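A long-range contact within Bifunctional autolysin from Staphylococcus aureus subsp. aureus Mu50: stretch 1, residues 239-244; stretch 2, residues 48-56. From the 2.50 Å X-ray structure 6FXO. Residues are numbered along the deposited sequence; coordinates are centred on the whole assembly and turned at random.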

# COMPACT_ATOMS: atom_id res chain seq x y z
N ASP A 239 10.45 2.57 9.42
CA ASP A 239 11.81 2.28 8.90
C ASP A 239 12.21 3.38 7.96
O ASP A 239 11.69 3.43 6.86
CB ASP A 239 11.70 0.97 8.09
CG ASP A 239 12.98 0.22 7.72
OD1 ASP A 239 14.01 0.89 7.47
OD2 ASP A 239 12.91 -1.01 7.54
N ILE A 240 13.13 4.23 8.40
CA ILE A 240 13.66 5.35 7.71
C ILE A 240 15.11 5.25 7.18
O ILE A 240 16.06 5.10 7.94
CB ILE A 240 13.47 6.57 8.66
CG1 ILE A 240 12.00 6.65 9.18
CG2 ILE A 240 13.87 7.88 7.99
CD1 ILE A 240 11.79 7.71 10.30
N PRO A 241 15.27 5.25 5.86
CA PRO A 241 16.62 5.19 5.28
C PRO A 241 17.41 6.44 5.65
O PRO A 241 16.79 7.50 5.71
CB PRO A 241 16.36 5.19 3.76
CG PRO A 241 14.95 4.67 3.61
CD PRO A 241 14.22 5.23 4.82
N GLN A 242 18.73 6.38 5.89
CA GLN A 242 19.37 7.65 6.23
C GLN A 242 20.52 7.90 5.27
O GLN A 242 21.24 6.96 4.92
CB GLN A 242 19.89 7.66 7.67
CG GLN A 242 18.83 7.70 8.77
CD GLN A 242 19.34 8.43 9.99
OE1 GLN A 242 20.17 7.93 10.75
NE2 GLN A 242 18.78 9.61 10.26
N TYR A 243 20.69 9.15 4.85
CA TYR A 243 21.78 9.48 3.94
C TYR A 243 22.65 10.52 4.64
O TYR A 243 22.10 11.41 5.29
CB TYR A 243 21.23 10.09 2.62
CG TYR A 243 20.13 9.33 1.90
CD1 TYR A 243 20.42 8.22 1.12
CD2 TYR A 243 18.81 9.74 1.98
CE1 TYR A 243 19.42 7.54 0.44
CE2 TYR A 243 17.79 9.06 1.29
CZ TYR A 243 18.11 7.98 0.53
OH TYR A 243 17.10 7.39 -0.17
N LYS A 244 23.98 10.42 4.52
CA LYS A 244 24.85 11.40 5.19
C LYS A 244 26.22 11.61 4.51
O LYS A 244 26.22 11.95 3.31
CB LYS A 244 25.02 11.06 6.69
CG LYS A 244 23.94 11.67 7.59
CD LYS A 244 24.41 12.09 8.98
CE LYS A 244 23.25 12.64 9.78
NZ LYS A 244 23.64 13.08 11.16
OXT LYS A 244 27.26 11.44 5.18
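Stretch 2, residues 48-56: AMDTKRLAQ

Stretch 2 lays the start of a helix against the strand that leads to the chain's C-terminus, in a small, mostly apolar contact centred on T51, whose hydroxyl lies within hydrogen-bonding distance of a strand carbonyl. Residues that touch are at least 185 apart in sequence, and together the two stretches bury 258 Å².

Stretch 1 is extended: residues 239-242 form a strand, and the backbone of Y243 stays extended, with similar angles. Stretch 2 enters with a weakly bonded helical turn at 48-49, breaks at D50, where psi swings to 86°, and resumes as a helix from T51. D50 is the N-cap of this helix. Aspartate is a common N-cap because its short carboxylate can reach back to the first-turn amides; here D50 OD2 accepts a weak bond at 3.1 Å from R53 N, which also bonds D50 O at 2.8 Å. The regular helical pattern is seen in the bond from A55 N to T51 O, 2.8 Å. Helix and strand run roughly antiparallel, with 153° between their N-to-C directions, a signed crossing angle of -153° and a closest axial approach of 8.9 Å.

The register is set by P241 and T51, whose CA atoms are 6.9 Å apart. T51 points toward the strand, and its p rotamer leaves OG1 3.1 Å from P241 O. A hydrogen bond from OG1 to that carbonyl is possible but not settled, since the same proton has another acceptor within reach. A water also connects the two sides, 3.2 Å from T51 OG1 and accepting a weak bond from Y243 N at 3.3 Å. Threonine suits this place because it offers a methyl as well as a hydroxyl: T51 CG2 lies 4.0 Å from P241 CD and 4.0 Å from Y243 CE2.

One helical turn farther on, A55 also points toward the strand. Its CB is 3.9 Å from I240 CD1, and alanine's single methyl suits this close approach of the isoleucine to the helix. I240 serves T51 too, with CG2 4.1 Å from T51 CB, so this β-branched residue, well suited to a strand, touches two successive turns.

At the other end of the contact, Y243 points toward stretch 2, and its ring reaches the segment ahead of the helix. M49 O lies at the ring edge, near its plane, 4.0 Å from Y243 CE2. The flexible M49 side chain starts out sideways, but its end comes nearer, bringing CE to 4.4 Å from Y243 OH; that hydroxyl is hydrogen-bonded elsewhere in the structure.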

# COMPACT_ATOMS: atom_id res chain seq x y z
N ALA A 48 11.58 15.06 -3.01
CA ALA A 48 10.60 14.02 -2.87
C ALA A 48 11.20 12.77 -2.18
O ALA A 48 10.47 11.97 -1.62
CB ALA A 48 10.07 13.67 -4.22
N MET A 49 12.54 12.68 -2.23
CA MET A 49 13.35 11.58 -1.67
C MET A 49 14.00 11.84 -0.31
O MET A 49 14.39 10.92 0.44
CB MET A 49 14.51 11.30 -2.64
CG MET A 49 14.19 10.37 -3.74
SD MET A 49 15.62 10.25 -4.85
CE MET A 49 16.85 9.85 -3.75
N ASP A 50 14.10 13.09 0.01
CA ASP A 50 14.70 13.54 1.25
C ASP A 50 13.98 13.04 2.43
O ASP A 50 13.17 13.73 2.99
CB ASP A 50 14.82 15.08 1.21
CG ASP A 50 15.49 15.68 2.42
OD1 ASP A 50 16.68 15.39 2.64
OD2 ASP A 50 14.85 16.49 3.11
N THR A 51 14.33 11.85 2.86
CA THR A 51 13.64 11.31 4.04
C THR A 51 13.73 12.21 5.25
O THR A 51 12.89 12.11 6.13
CB THR A 51 14.22 10.00 4.53
OG1 THR A 51 15.48 10.29 5.11
CG2 THR A 51 14.37 8.97 3.45
N LYS A 52 14.76 13.05 5.34
CA LYS A 52 14.79 13.89 6.50
C LYS A 52 13.58 14.79 6.52
O LYS A 52 13.07 15.12 7.58
CB LYS A 52 16.08 14.73 6.64
CG LYS A 52 16.55 15.11 8.09
CD LYS A 52 15.63 14.83 9.36
CE LYS A 52 16.30 15.24 10.69
NZ LYS A 52 15.53 14.88 11.96
N ARG A 53 13.11 15.18 5.34
CA ARG A 53 11.95 16.03 5.32
C ARG A 53 10.68 15.19 5.51
O ARG A 53 9.83 15.60 6.29
CB ARG A 53 11.84 16.82 4.00
CG ARG A 53 10.43 17.31 3.72
CD ARG A 53 10.19 17.62 2.26
NE ARG A 53 8.76 17.65 1.97
CZ ARG A 53 8.22 17.05 0.91
NH1 ARG A 53 9.00 16.40 0.04
NH2 ARG A 53 6.91 17.11 0.70
N LEU A 54 10.57 14.01 4.82
CA LEU A 54 9.41 13.22 4.99
C LEU A 54 9.24 12.72 6.43
O LEU A 54 8.10 12.66 6.86
CB LEU A 54 9.47 12.07 3.97
CG LEU A 54 9.95 12.50 2.58
CD1 LEU A 54 10.28 11.28 1.74
CD2 LEU A 54 8.90 13.38 1.90
N ALA A 55 10.34 12.41 7.18
CA ALA A 55 10.10 11.93 8.57
C ALA A 55 9.44 12.96 9.55
O ALA A 55 8.72 12.57 10.44
CB ALA A 55 11.40 11.42 9.20
N GLN A 56 9.69 14.22 9.34
CA GLN A 56 9.15 15.30 10.17
C GLN A 56 7.68 15.61 10.00
O GLN A 56 7.07 16.18 10.89
CB GLN A 56 10.01 16.56 10.10
CG GLN A 56 11.49 16.25 10.32
CD GLN A 56 12.21 17.43 10.92
OE1 GLN A 56 12.71 17.40 12.05
NE2 GLN A 56 12.20 18.52 10.18
O HOH W 1 18.39 11.53 5.32